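Local structure of manganese-binding protein (Chlamydia trachomatis, 6NSI) at residues S16-D21 with K134-I139; V78-R83 with K115-A120; D91-E96 with F171-R176; E144-W149 with S268-N273. The protein binds ferrous iron by preference, and also manganese and nickel, and hands the metal to the membrane permease of the YtgABCD ABC transporter for import. One frame throughout, in Å; residues are numbered along the deposited sequence.

Interaction 1 of 4, residues S16-D21 with K134-I139; sequences SRITGD and KNADQI
Arg17 lays its guanidinium over the side chain of Ile139, whose CB sits 3.7 Å above the plane, offset toward the rim. Bends at chi2 (-80°) and chi3 bring CD and then NE round, and the chain ends with NH2 3.5 Å from Ile139 CD1. That methyl contact is van der Waals only; the charge of Arg17 is answered by a salt bridge to Glu142, one turn further along helix 129-154. Gln138 adds its CG at the guanidinium edge, and its NE2 also bonds to Glu142.

The polar link is a single hydrogen bond from Asn135 ND2 to Ile18 O, 2.9 Å long. At 138° it is bent, and the donor stands well above the carbonyl plane. Its acceptor lies in the last turn of helix 9-19, just before Gly20 leaves helical geometry with positive phi. Asn135 CB lies close to Arg17 O as well, at 3.1 Å. Deeper in, Ile18 CG1 meets Ala136 CB at 4.2 Å, a looser apolar contact.

The contact thus seats the C-terminal turn of helix 9-19 on helix 129-154. Helix 107-124 packs against both, Ala118 touching Ile18 and Ala136, while Thr19 reaches Asn25 of strand 24-27.

Interaction 2 of 4, residues V78-R83 with K115-A120; sequences VDLGQR and KEMAAA
Leu80 and Met117 form the tight part of this contact: their side chains cross at about a right angle, and Leu80 CD2 comes to 3.7 Å from Met117 CG. The same methyl rests on Glu116 CB at 3.9 Å, filling the angle between two successive residues of helix 107-124. Leu80 CG is anti to its own carbonyl carbon (chi1 -66°), and the branch beyond it supplies both methyls that meet Met117. One turn along that helix, Ala120 CB packs against Val78 CG2 at 3.9 Å, joining the end of strand 77-79 to the helix.

The other side is looser and hydrated. Arg83, extended from CG to NE, passes obliquely across Glu116, yet Arg83 NH1 and Glu116 OE1 remain 5.0 Å apart, and the guanidinium and carboxylate planes are turned 62° from each other. A water bridges them: it accepts from Arg83 NH1 at 2.6 Å, lying at the guanidinium edge and in its plane, and donates to Glu116 OE1 at 2.8 Å. A longer bond joins it to Glu116 O. Within its own segment, Asp79 caps helix 80-85 by accepting from Gln82 N.

The chemistry implies a division of labour: apolar groups make the direct contacts, while the opposite charges of Arg83 and Glu116 probably attract through water. Glu116 keeps its direct salt bridge for Lys87, through OE2.

Interaction 3 of 4, residues D91-E96 with F171-R176; sequences DLLSEE and FSYFTR
Leu93 and Tyr173 are the closest pair along the backbone, their CA atoms 7.6 Å apart, as an extended segment leading into strand 94-95 passes the first turn of helix 172-178. Between them the Tyr173 hydroxyl accepts a hydrogen bond from Leu93 N, 2.9 Å long and nearly straight at 165°. Leu92 CD1 also approaches this hydroxyl, which has a further hydrogen-bonding partner in Asp100 O.

Leu93 carries the apolar part. It slides past Tyr173 in the opposite direction, and its CD1 methyl lies 3.7 Å from the ring centroid, only 16° off the normal: a CH-pi contact over the face. The two methyls divide their work, CD1 covering the ring while CD2 meets Arg176 NH1 at 3.3 Å, the two side chains reaching toward each other tip to tip. Ser172 CB touches CD1 from the helix.

Arg176 bends at chi3 and turns its guanidinium edge to Asp91 O. NH1 donates to that oxygen at 3.0 Å, and NH2 adds a weak, longer bond. The acceptor lies close to the guanidinium plane, while the donor is tilted 33° from the carbonyl plane. Asp91 OD2 stays 4.8 Å from NH1, so the backbone carbonyl receives the arginine.

The Tyr173 side chain lies about 4 Å from that of the iron ligand His102, which puts this contact beside the metal site. Trp190 also touches Leu93, whose backbone pairs with Asp100. Strand 194-195 covers Ser172 and Thr175 through Cys194, and strand 164-165 and helix 266-280 pack on Phe174.

Interaction 4 of 4, residues E144-W149 with S268-N273; sequences EELDRW and STFQHN
Leu146 meets Phe270 and Gln271 in the apolar part of this contact between two helical segments that run almost parallel, 8° between their directions and 11.2 Å between their axes. Leu146 CG lies 3.8 Å from Phe270 CD2, the two side chains sliding past each other in opposite directions. Its CD1 methyl turns to the aliphatic part of Gln271, 3.7 Å from CG, and the two chains cross at about a right angle.

Ring-edge contacts come from Trp149, which presents the far end of its indole to the other helix. CH2 is 3.7 Å from Gln271 O, and the oxygen lies at the ring edge, in its plane. CZ3 approaches Gln271 CA at 3.8 Å and, more distantly, Phe270 CE2. Trp149 CG is anti to its backbone N (chi1 167°), which starts the side chain off toward helix 266-280. The indole and the Gln271 amide are inclined by 72°.

Polar bonds lie around this interface: Trp149 NE1 donates to Leu286 O near the C-terminus, and Asp147 forms a salt bridge with Arg177 and a hydrogen bond with Tyr178. Met107 touches Leu146, Asp147 and Phe270.

Such lengthwise packing suits the solute-binding protein 9 family, in which a long helix, here 129-154, spans the two lobes; helix 266-280 belongs to the C-terminal one.

How the interactions relate
Interactions 1 and 2 form one continuous core: Ile18 CD1 lies 3.4 Å from Ala118 N, so helix 107-124, which carries one side of interaction 2, also packs against interaction 1. Ala118 CB is likewise 3.7 Å from Ala136 CB. Interaction 4 uses the same helix 129-154 as interaction 1, with centres about 18 Å apart. It touches interaction 3 where Phe171 CE2 meets Asn273 ND2 at 4.1 Å. Interactions 1 and 3 lie on opposite sides of the chain's centre, about 28 Å between their centres. The Fe(III) ion, held by His36, His102, His168 and Asp260, lies close to interaction 3, about 10 Å from the Tyr173 side chain.

Interaction 1 of 4, residues S16-D21 with K134-I139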
loop_
_atom_site.group_PDB
_atom_site.type_symbol
_atom_site.label_atom_id
_atom_site.label_comp_id
_atom_site.label_asym_id
_atom_site.label_seq_id
_atom_site.Cartn_x
_atom_site.Cartn_y
_atom_site.Cartn_z
ATOM N N SER A 16 -15.723 0.203 5.554
ATOM C CA SER A 16 -16.835 -0.708 5.811
ATOM C C SER A 16 -16.824 -1.224 7.242
ATOM O O SER A 16 -17.888 -1.529 7.798
ATOM C CB SER A 16 -16.793 -1.879 4.828
ATOM O OG SER A 16 -16.843 -1.408 3.489
ATOM N N ARG A 17 -15.636 -1.332 7.850
ATOM C CA ARG A 17 -15.541 -1.775 9.238
ATOM C C ARG A 17 -16.027 -0.697 10.198
ATOM O O ARG A 17 -16.614 -1.015 11.236
ATOM C CB ARG A 17 -14.098 -2.177 9.579
ATOM C CG ARG A 17 -13.722 -3.632 9.249
ATOM C CD ARG A 17 -14.235 -4.606 10.316
ATOM N NE ARG A 17 -13.248 -4.943 11.350
ATOM C CZ ARG A 17 -13.313 -4.542 12.622
ATOM N NH1 ARG A 17 -14.311 -3.763 13.034
ATOM N NH2 ARG A 17 -12.374 -4.911 13.489
ATOM N N ILE A 18 -15.785 0.574 9.877
ATOM C CA ILE A 18 -16.293 1.649 10.723
ATOM C C ILE A 18 -17.809 1.735 10.632
ATOM O O ILE A 18 -18.488 1.917 11.645
ATOM C CB ILE A 18 -15.643 2.990 10.349
ATOM C CG1 ILE A 18 -14.151 2.969 10.666
ATOM C CG2 ILE A 18 -16.339 4.143 11.081
ATOM C CD1 ILE A 18 -13.403 4.117 10.032
ATOM N N THR A 19 -18.369 1.610 9.423
ATOM C CA THR A 19 -19.802 1.842 9.245
ATOM C C THR A 19 -20.655 0.609 9.502
ATOM O O THR A 19 -21.813 0.753 9.912
ATOM C CB THR A 19 -20.115 2.360 7.833
ATOM O OG1 THR A 19 -19.719 1.398 6.842
ATOM C CG2 THR A 19 -19.434 3.695 7.568
ATOM N N GLY A 20 -20.117 -0.588 9.277
ATOM C CA GLY A 20 -20.939 -1.784 9.311
ATOM C C GLY A 20 -22.193 -1.658 8.463
ATOM O O GLY A 20 -22.171 -1.143 7.342
ATOM N N ASP A 21 -23.303 -2.184 8.943
ATOM C CA ASP A 21 -24.568 -2.229 8.165
ATOM C C ASP A 21 -25.210 -0.864 7.895
ATOM O O ASP A 21 -25.995 -0.817 6.962
ATOM C CB ASP A 21 -25.640 -2.972 8.967
ATOM C CG ASP A 21 -25.912 -4.382 8.495
ATOM O OD1 ASP A 21 -25.011 -4.977 7.913
ATOM O OD2 ASP A 21 -27.022 -4.874 8.735
ATOM N N LYS A 134 -17.529 3.269 18.002
ATOM C CA LYS A 134 -17.306 1.944 18.576
ATOM C C LYS A 134 -16.522 1.048 17.623
ATOM O O LYS A 134 -15.530 0.418 18.014
ATOM C CB LYS A 134 -18.649 1.294 18.921
ATOM C CG LYS A 134 -18.611 0.387 20.147
ATOM C CD LYS A 134 -17.871 1.055 21.302
ATOM C CE LYS A 134 -18.437 0.635 22.657
ATOM N NZ LYS A 134 -17.437 0.776 23.755
ATOM N N ASN A 135 -16.978 0.965 16.370
ATOM C CA ASN A 135 -16.317 0.114 15.381
ATOM C C ASN A 135 -14.929 0.634 15.032
ATOM O O ASN A 135 -14.003 -0.157 14.813
ATOM C CB ASN A 135 -17.167 0.021 14.121
ATOM C CG ASN A 135 -18.596 -0.338 14.421
ATOM O OD1 ASN A 135 -18.921 -0.734 15.544
ATOM N ND2 ASN A 135 -19.467 -0.192 13.423
ATOM N N ALA A 136 -14.784 1.960 14.949
ATOM C CA ALA A 136 -13.477 2.572 14.744
ATOM C C ALA A 136 -12.516 2.175 15.856
ATOM O O ALA A 136 -11.391 1.730 15.597
ATOM C CB ALA A 136 -13.626 4.095 14.674
ATOM N N ASP A 137 -12.950 2.333 17.110
ATOM C CA ASP A 137 -12.140 1.909 18.244
ATOM C C ASP A 137 -11.689 0.469 18.082
ATOM O O ASP A 137 -10.527 0.138 18.351
ATOM C CB ASP A 137 -12.934 2.062 19.539
ATOM C CG ASP A 137 -13.248 3.500 19.859
ATOM O OD1 ASP A 137 -12.597 4.392 19.271
ATOM O OD2 ASP A 137 -14.140 3.738 20.703
ATOM N N GLN A 138 -12.593 -0.402 17.634
ATOM C CA GLN A 138 -12.247 -1.811 17.509
ATOM C C GLN A 138 -11.209 -2.031 16.413
ATOM O O GLN A 138 -10.169 -2.656 16.654
ATOM C CB GLN A 138 -13.503 -2.641 17.248
ATOM C CG GLN A 138 -13.294 -4.132 17.457
ATOM C CD GLN A 138 -12.514 -4.455 18.735
ATOM O OE1 GLN A 138 -12.735 -3.849 19.789
ATOM N NE2 GLN A 138 -11.605 -5.426 18.643
ATOM N N ILE A 139 -11.454 -1.516 15.204
ATOM C CA ILE A 139 -10.518 -1.806 14.118
ATOM C C ILE A 139 -9.172 -1.137 14.379
ATOM O O ILE A 139 -8.112 -1.717 14.103
ATOM C CB ILE A 139 -11.109 -1.409 12.748
ATOM C CG1 ILE A 139 -10.166 -1.859 11.620
ATOM C CG2 ILE A 139 -11.406 0.080 12.665
ATOM C CD1 ILE A 139 -9.721 -3.316 11.770
#

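Interaction 2 of 4, residues V78-R83 with K115-A120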
loop_
_atom_site.group_PDB
_atom_site.type_symbol
_atom_site.label_atom_id
_atom_site.label_comp_id
_atom_site.label_asym_id
_atom_site.label_seq_id
_atom_site.Cartn_x
_atom_site.Cartn_y
_atom_site.Cartn_z
ATOM N N VAL A 78 -12.745 13.013 0.329
ATOM C CA VAL A 78 -11.890 12.954 1.509
ATOM C C VAL A 78 -10.524 12.464 1.033
ATOM O O VAL A 78 -10.385 11.306 0.623
ATOM C CB VAL A 78 -12.467 12.021 2.582
ATOM C CG1 VAL A 78 -11.462 11.842 3.711
ATOM C CG2 VAL A 78 -13.810 12.542 3.105
ATOM N N ASP A 79 -9.523 13.351 1.052
ATOM C CA ASP A 79 -8.164 13.048 0.594
ATOM C C ASP A 79 -7.352 12.584 1.801
ATOM O O ASP A 79 -6.760 13.383 2.531
ATOM C CB ASP A 79 -7.537 14.265 -0.080
ATOM C CG ASP A 79 -6.185 13.958 -0.729
ATOM O OD1 ASP A 79 -5.423 13.132 -0.187
ATOM O OD2 ASP A 79 -5.877 14.572 -1.771
ATOM N N LEU A 80 -7.309 11.267 1.998
ATOM C CA LEU A 80 -6.728 10.722 3.223
ATOM C C LEU A 80 -5.251 11.085 3.361
ATOM O O LEU A 80 -4.795 11.440 4.453
ATOM C CB LEU A 80 -6.934 9.206 3.261
ATOM C CG LEU A 80 -8.403 8.773 3.388
ATOM C CD1 LEU A 80 -8.595 7.297 3.044
ATOM C CD2 LEU A 80 -8.931 9.077 4.800
ATOM N N GLY A 81 -4.488 11.010 2.264
ATOM C CA GLY A 81 -3.070 11.342 2.332
ATOM C C GLY A 81 -2.813 12.811 2.613
ATOM O O GLY A 81 -1.861 13.162 3.321
ATOM N N GLN A 82 -3.650 13.693 2.064
ATOM C CA GLN A 82 -3.482 15.115 2.333
ATOM C C GLN A 82 -3.850 15.446 3.775
ATOM O O GLN A 82 -3.156 16.230 4.434
ATOM C CB GLN A 82 -4.326 15.940 1.367
ATOM C CG GLN A 82 -4.052 17.429 1.463
ATOM C CD GLN A 82 -2.592 17.760 1.211
ATOM O OE1 GLN A 82 -1.998 17.286 0.238
ATOM N NE2 GLN A 82 -2.003 18.569 2.094
ATOM N N ARG A 83 -4.931 14.853 4.283
ATOM C CA ARG A 83 -5.302 15.073 5.677
ATOM C C ARG A 83 -4.219 14.560 6.620
ATOM O O ARG A 83 -3.895 15.212 7.619
ATOM C CB ARG A 83 -6.645 14.409 5.966
ATOM C CG ARG A 83 -7.782 14.987 5.135
ATOM C CD ARG A 83 -9.137 14.625 5.703
ATOM N NE ARG A 83 -10.224 15.177 4.887
ATOM C CZ ARG A 83 -11.479 15.341 5.311
ATOM N NH1 ARG A 83 -11.822 14.999 6.545
ATOM N NH2 ARG A 83 -12.397 15.849 4.497
ATOM N N LYS A 115 -8.062 6.616 11.090
ATOM C CA LYS A 115 -8.537 7.622 12.068
ATOM C C LYS A 115 -9.231 8.744 11.303
ATOM O O LYS A 115 -10.251 9.201 11.766
ATOM C CB LYS A 115 -7.395 8.164 12.927
ATOM C CG LYS A 115 -7.766 8.393 14.383
ATOM C CD LYS A 115 -6.606 8.787 15.248
ATOM C CE LYS A 115 -5.432 7.854 15.072
ATOM N NZ LYS A 115 -5.700 6.514 15.639
ATOM N N GLU A 116 -8.670 9.153 10.171
ATOM C CA GLU A 116 -9.286 10.203 9.365
ATOM C C GLU A 116 -10.577 9.716 8.718
ATOM O O GLU A 116 -11.547 10.473 8.621
ATOM C CB GLU A 116 -8.309 10.689 8.297
ATOM C CG GLU A 116 -7.016 11.242 8.859
ATOM C CD GLU A 116 -7.243 12.451 9.738
ATOM O OE1 GLU A 116 -8.060 13.322 9.367
ATOM O OE2 GLU A 116 -6.605 12.523 10.807
ATOM N N MET A 117 -10.603 8.462 8.256
ATOM C CA MET A 117 -11.842 7.881 7.745
ATOM C C MET A 117 -12.962 7.987 8.775
ATOM O O MET A 117 -14.046 8.497 8.476
ATOM C CB MET A 117 -11.631 6.420 7.365
ATOM C CG MET A 117 -10.564 6.153 6.294
ATOM S SD MET A 117 -10.527 4.379 5.977
ATOM C CE MET A 117 -8.826 4.131 5.427
ATOM N N ALA A 118 -12.719 7.487 9.990
ATOM C CA ALA A 118 -13.730 7.546 11.045
ATOM C C ALA A 118 -14.193 8.974 11.294
ATOM O O ALA A 118 -15.400 9.252 11.338
ATOM C CB ALA A 118 -13.175 6.942 12.332
ATOM N N ALA A 119 -13.246 9.897 11.478
ATOM C CA ALA A 119 -13.619 11.282 11.740
ATOM C C ALA A 119 -14.473 11.824 10.606
ATOM O O ALA A 119 -15.566 12.359 10.834
ATOM C CB ALA A 119 -12.367 12.136 11.938
ATOM N N ALA A 120 -13.994 11.666 9.369
ATOM C CA ALA A 120 -14.740 12.119 8.203
ATOM C C ALA A 120 -16.136 11.510 8.163
ATOM O O ALA A 120 -17.114 12.204 7.857
ATOM C CB ALA A 120 -13.968 11.764 6.929
HETATM O O HOH W 1 -10.617 13.623 8.370
#

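Interaction 3 of 4, residues D91-E96 with F171-R176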
loop_
_atom_site.group_PDB
_atom_site.type_symbol
_atom_site.label_atom_id
_atom_site.label_comp_id
_atom_site.label_asym_id
_atom_site.label_seq_id
_atom_site.Cartn_x
_atom_site.Cartn_y
_atom_site.Cartn_z
ATOM N N ASP A 91 5.985 11.156 7.370
ATOM C CA ASP A 91 6.911 11.829 6.473
ATOM C C ASP A 91 6.718 11.248 5.078
ATOM O O ASP A 91 6.952 10.055 4.868
ATOM C CB ASP A 91 8.355 11.653 6.945
ATOM C CG ASP A 91 8.625 12.336 8.290
ATOM O OD1 ASP A 91 7.957 13.354 8.597
ATOM O OD2 ASP A 91 9.503 11.848 9.035
ATOM N N LEU A 92 6.273 12.088 4.147
ATOM C CA LEU A 92 6.072 11.677 2.762
ATOM C C LEU A 92 7.368 11.185 2.132
ATOM O O LEU A 92 8.416 11.820 2.262
ATOM C CB LEU A 92 5.529 12.856 1.954
ATOM C CG LEU A 92 5.072 12.624 0.518
ATOM C CD1 LEU A 92 3.986 11.575 0.494
ATOM C CD2 LEU A 92 4.559 13.931 -0.084
ATOM N N LEU A 93 7.296 10.059 1.435
ATOM C CA LEU A 93 8.399 9.631 0.592
ATOM C C LEU A 93 8.120 10.044 -0.843
ATOM O O LEU A 93 6.973 10.279 -1.233
ATOM C CB LEU A 93 8.614 8.118 0.681
ATOM C CG LEU A 93 8.943 7.641 2.096
ATOM C CD1 LEU A 93 8.978 6.119 2.182
ATOM C CD2 LEU A 93 10.252 8.259 2.569
ATOM N N SER A 94 9.185 10.139 -1.632
ATOM C CA SER A 94 9.061 10.514 -3.038
ATOM C C SER A 94 10.079 9.739 -3.868
ATOM O O SER A 94 10.909 8.991 -3.341
ATOM C CB SER A 94 9.240 12.027 -3.231
ATOM O OG SER A 94 10.186 12.541 -2.318
ATOM N N GLU A 95 10.000 9.914 -5.184
ATOM C CA GLU A 95 10.931 9.283 -6.113
ATOM C C GLU A 95 10.999 10.185 -7.331
ATOM O O GLU A 95 9.965 10.439 -7.960
ATOM C CB GLU A 95 10.476 7.868 -6.501
ATOM C CG GLU A 95 11.528 6.991 -7.196
ATOM C CD GLU A 95 10.908 5.786 -7.945
ATOM O OE1 GLU A 95 10.008 6.006 -8.799
ATOM O OE2 GLU A 95 11.310 4.625 -7.671
ATOM N N GLU A 96 12.196 10.694 -7.629
ATOM C CA GLU A 96 12.433 11.583 -8.761
ATOM C C GLU A 96 11.343 12.641 -8.911
ATOM O O GLU A 96 10.898 12.923 -10.027
ATOM C CB GLU A 96 12.561 10.773 -10.057
ATOM C CG GLU A 96 13.793 9.861 -10.115
ATOM C CD GLU A 96 15.102 10.635 -10.152
ATOM O OE1 GLU A 96 15.083 11.832 -10.525
ATOM O OE2 GLU A 96 16.151 10.048 -9.803
ATOM N N PHE A 171 6.829 -0.740 -1.709
ATOM C CA PHE A 171 7.104 -1.123 -0.329
ATOM C C PHE A 171 8.146 -0.223 0.340
ATOM O O PHE A 171 8.803 -0.635 1.306
ATOM C CB PHE A 171 7.523 -2.592 -0.276
ATOM C CG PHE A 171 6.459 -3.535 -0.806
ATOM C CD1 PHE A 171 6.452 -3.917 -2.144
ATOM C CD2 PHE A 171 5.460 -4.019 0.032
ATOM C CE1 PHE A 171 5.473 -4.780 -2.637
ATOM C CE2 PHE A 171 4.471 -4.883 -0.450
ATOM C CZ PHE A 171 4.482 -5.271 -1.781
ATOM N N SER A 172 8.295 1.019 -0.133
ATOM C CA SER A 172 9.250 1.910 0.524
ATOM C C SER A 172 8.832 2.235 1.958
ATOM O O SER A 172 9.676 2.256 2.865
ATOM C CB SER A 172 9.437 3.193 -0.292
ATOM O OG SER A 172 10.289 2.952 -1.402
ATOM N N TYR A 173 7.544 2.516 2.193
ATOM C CA TYR A 173 7.103 2.789 3.565
ATOM C C TYR A 173 7.267 1.560 4.453
ATOM O O TYR A 173 7.741 1.657 5.592
ATOM C CB TYR A 173 5.648 3.259 3.573
ATOM C CG TYR A 173 5.470 4.604 2.916
ATOM C CD1 TYR A 173 5.064 4.699 1.587
ATOM C CD2 TYR A 173 5.710 5.774 3.618
ATOM C CE1 TYR A 173 4.894 5.927 0.978
ATOM C CE2 TYR A 173 5.558 7.006 3.021
ATOM C CZ TYR A 173 5.144 7.085 1.705
ATOM O OH TYR A 173 4.985 8.316 1.106
ATOM N N PHE A 174 6.830 0.404 3.949
ATOM C CA PHE A 174 7.028 -0.878 4.613
ATOM C C PHE A 174 8.486 -1.068 5.019
ATOM O O PHE A 174 8.796 -1.443 6.160
ATOM C CB PHE A 174 6.565 -1.977 3.633
ATOM C CG PHE A 174 6.660 -3.381 4.159
ATOM C CD1 PHE A 174 7.852 -4.109 4.051
ATOM C CD2 PHE A 174 5.543 -3.995 4.704
ATOM C CE1 PHE A 174 7.929 -5.399 4.517
ATOM C CE2 PHE A 174 5.607 -5.291 5.177
ATOM C CZ PHE A 174 6.800 -6.003 5.073
ATOM N N THR A 175 9.397 -0.831 4.073
ATOM C CA THR A 175 10.817 -1.077 4.294
ATOM C C THR A 175 11.386 -0.128 5.343
ATOM O O THR A 175 12.179 -0.535 6.201
ATOM C CB THR A 175 11.564 -0.898 2.971
ATOM O OG1 THR A 175 11.120 -1.888 2.013
ATOM C CG2 THR A 175 13.076 -0.981 3.196
ATOM N N ARG A 176 11.022 1.150 5.251
ATOM C CA ARG A 176 11.492 2.151 6.207
ATOM C C ARG A 176 11.014 1.833 7.627
ATOM O O ARG A 176 11.778 1.967 8.593
ATOM C CB ARG A 176 11.014 3.540 5.755
ATOM C CG ARG A 176 11.678 4.736 6.477
ATOM C CD ARG A 176 11.040 6.087 6.065
ATOM N NE ARG A 176 9.608 6.144 6.378
ATOM C CZ ARG A 176 8.818 7.215 6.201
ATOM N NH1 ARG A 176 9.313 8.347 5.694
ATOM N NH2 ARG A 176 7.523 7.160 6.536
#

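Interaction 4 of 4, residues E144-W149 with S268-N273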
loop_
_atom_site.group_PDB
_atom_site.type_symbol
_atom_site.label_atom_id
_atom_site.label_comp_id
_atom_site.label_asym_id
_atom_site.label_seq_id
_atom_site.Cartn_x
_atom_site.Cartn_y
_atom_site.Cartn_z
ATOM N N GLU A 144 -3.381 -1.704 15.525
ATOM C CA GLU A 144 -2.196 -1.528 16.354
ATOM C C GLU A 144 -1.597 -2.875 16.724
ATOM O O GLU A 144 -0.373 -3.045 16.704
ATOM C CB GLU A 144 -2.534 -0.701 17.595
ATOM C CG GLU A 144 -2.730 0.768 17.241
ATOM C CD GLU A 144 -3.307 1.608 18.368
ATOM O OE1 GLU A 144 -3.782 1.029 19.374
ATOM O OE2 GLU A 144 -3.295 2.856 18.233
ATOM N N GLU A 145 -2.442 -3.862 17.021
ATOM C CA GLU A 145 -1.913 -5.186 17.317
ATOM C C GLU A 145 -1.286 -5.812 16.075
ATOM O O GLU A 145 -0.213 -6.429 16.151
ATOM C CB GLU A 145 -3.014 -6.080 17.876
ATOM C CG GLU A 145 -2.500 -7.407 18.383
ATOM C CD GLU A 145 -3.599 -8.236 18.989
ATOM O OE1 GLU A 145 -4.691 -7.671 19.220
ATOM O OE2 GLU A 145 -3.376 -9.446 19.222
ATOM N N LEU A 146 -1.956 -5.663 14.930
ATOM C CA LEU A 146 -1.399 -6.077 13.646
ATOM C C LEU A 146 -0.023 -5.461 13.403
ATOM O O LEU A 146 0.904 -6.144 12.950
ATOM C CB LEU A 146 -2.372 -5.670 12.544
ATOM C CG LEU A 146 -2.548 -6.477 11.268
ATOM C CD1 LEU A 146 -2.271 -7.947 11.501
ATOM C CD2 LEU A 146 -3.978 -6.242 10.740
ATOM N N ASP A 147 0.131 -4.171 13.717
ATOM C CA ASP A 147 1.402 -3.484 13.502
ATOM C C ASP A 147 2.504 -4.044 14.402
ATOM O O ASP A 147 3.631 -4.274 13.944
ATOM C CB ASP A 147 1.213 -1.979 13.724
ATOM C CG ASP A 147 2.496 -1.201 13.564
ATOM O OD1 ASP A 147 3.036 -1.154 12.430
ATOM O OD2 ASP A 147 2.980 -0.657 14.575
ATOM N N ARG A 148 2.199 -4.259 15.687
ATOM C CA ARG A 148 3.165 -4.880 16.589
ATOM C C ARG A 148 3.558 -6.264 16.095
ATOM O O ARG A 148 4.743 -6.625 16.115
ATOM C CB ARG A 148 2.584 -4.982 18.010
ATOM C CG ARG A 148 2.606 -3.690 18.816
ATOM C CD ARG A 148 2.299 -3.927 20.311
ATOM N NE ARG A 148 0.997 -4.557 20.532
ATOM C CZ ARG A 148 -0.169 -3.909 20.550
ATOM N NH1 ARG A 148 -0.216 -2.594 20.350
ATOM N NH2 ARG A 148 -1.299 -4.580 20.757
ATOM N N TRP A 149 2.568 -7.065 15.682
ATOM C CA TRP A 149 2.839 -8.401 15.158
ATOM C C TRP A 149 3.767 -8.348 13.948
ATOM O O TRP A 149 4.695 -9.157 13.831
ATOM C CB TRP A 149 1.527 -9.096 14.786
ATOM C CG TRP A 149 1.742 -10.341 13.965
ATOM C CD1 TRP A 149 2.114 -11.577 14.423
ATOM C CD2 TRP A 149 1.620 -10.464 12.540
ATOM N NE1 TRP A 149 2.212 -12.463 13.376
ATOM C CE2 TRP A 149 1.920 -11.806 12.209
ATOM C CE3 TRP A 149 1.279 -9.570 11.515
ATOM C CZ2 TRP A 149 1.898 -12.280 10.886
ATOM C CZ3 TRP A 149 1.243 -10.037 10.204
ATOM C CH2 TRP A 149 1.553 -11.385 9.900
ATOM N N SER A 268 -6.145 -9.321 5.800
ATOM C CA SER A 268 -5.513 -10.600 5.504
ATOM C C SER A 268 -4.390 -10.445 4.481
ATOM O O SER A 268 -3.418 -11.207 4.506
ATOM C CB SER A 268 -6.564 -11.594 4.999
ATOM O OG SER A 268 -7.647 -11.708 5.919
ATOM N N THR A 269 -4.515 -9.476 3.573
ATOM C CA THR A 269 -3.477 -9.238 2.571
ATOM C C THR A 269 -2.194 -8.728 3.222
ATOM O O THR A 269 -1.095 -9.208 2.911
ATOM C CB THR A 269 -3.975 -8.242 1.522
ATOM O OG1 THR A 269 -5.116 -8.789 0.850
ATOM C CG2 THR A 269 -2.873 -7.983 0.498
ATOM N N PHE A 270 -2.321 -7.754 4.130
ATOM C CA PHE A 270 -1.179 -7.295 4.917
ATOM C C PHE A 270 -0.522 -8.463 5.646
ATOM O O PHE A 270 0.707 -8.625 5.617
ATOM C CB PHE A 270 -1.637 -6.211 5.901
ATOM C CG PHE A 270 -0.548 -5.724 6.827
ATOM C CD1 PHE A 270 0.329 -4.724 6.421
ATOM C CD2 PHE A 270 -0.417 -6.253 8.118
ATOM C CE1 PHE A 270 1.325 -4.267 7.268
ATOM C CE2 PHE A 270 0.578 -5.796 8.984
ATOM C CZ PHE A 270 1.452 -4.803 8.559
ATOM N N GLN A 271 -1.335 -9.309 6.289
ATOM C CA GLN A 271 -0.787 -10.480 6.969
ATOM C C GLN A 271 -0.032 -11.377 5.992
ATOM O O GLN A 271 1.102 -11.796 6.270
ATOM C CB GLN A 271 -1.900 -11.262 7.662
ATOM C CG GLN A 271 -2.589 -10.480 8.776
ATOM C CD GLN A 271 -3.721 -11.256 9.444
ATOM O OE1 GLN A 271 -4.639 -11.748 8.780
ATOM N NE2 GLN A 271 -3.658 -11.366 10.771
ATOM N N HIS A 272 -0.643 -11.679 4.837
ATOM C CA HIS A 272 0.015 -12.531 3.849
ATOM C C HIS A 272 1.348 -11.938 3.400
ATOM O O HIS A 272 2.344 -12.664 3.256
ATOM C CB HIS A 272 -0.890 -12.752 2.633
ATOM C CG HIS A 272 -0.168 -13.331 1.452
ATOM N ND1 HIS A 272 -0.181 -14.680 1.157
ATOM C CD2 HIS A 272 0.617 -12.746 0.511
ATOM C CE1 HIS A 272 0.551 -14.896 0.078
ATOM N NE2 HIS A 272 1.053 -13.742 -0.328
ATOM N N ASN A 273 1.377 -10.622 3.144
ATOM C CA ASN A 273 2.616 -9.976 2.720
ATOM C C ASN A 273 3.694 -10.127 3.784
ATOM O O ASN A 273 4.853 -10.415 3.468
ATOM C CB ASN A 273 2.368 -8.498 2.430
ATOM C CG ASN A 273 1.754 -8.259 1.052
ATOM O OD1 ASN A 273 1.742 -9.143 0.187
ATOM N ND2 ASN A 273 1.258 -7.055 0.841
#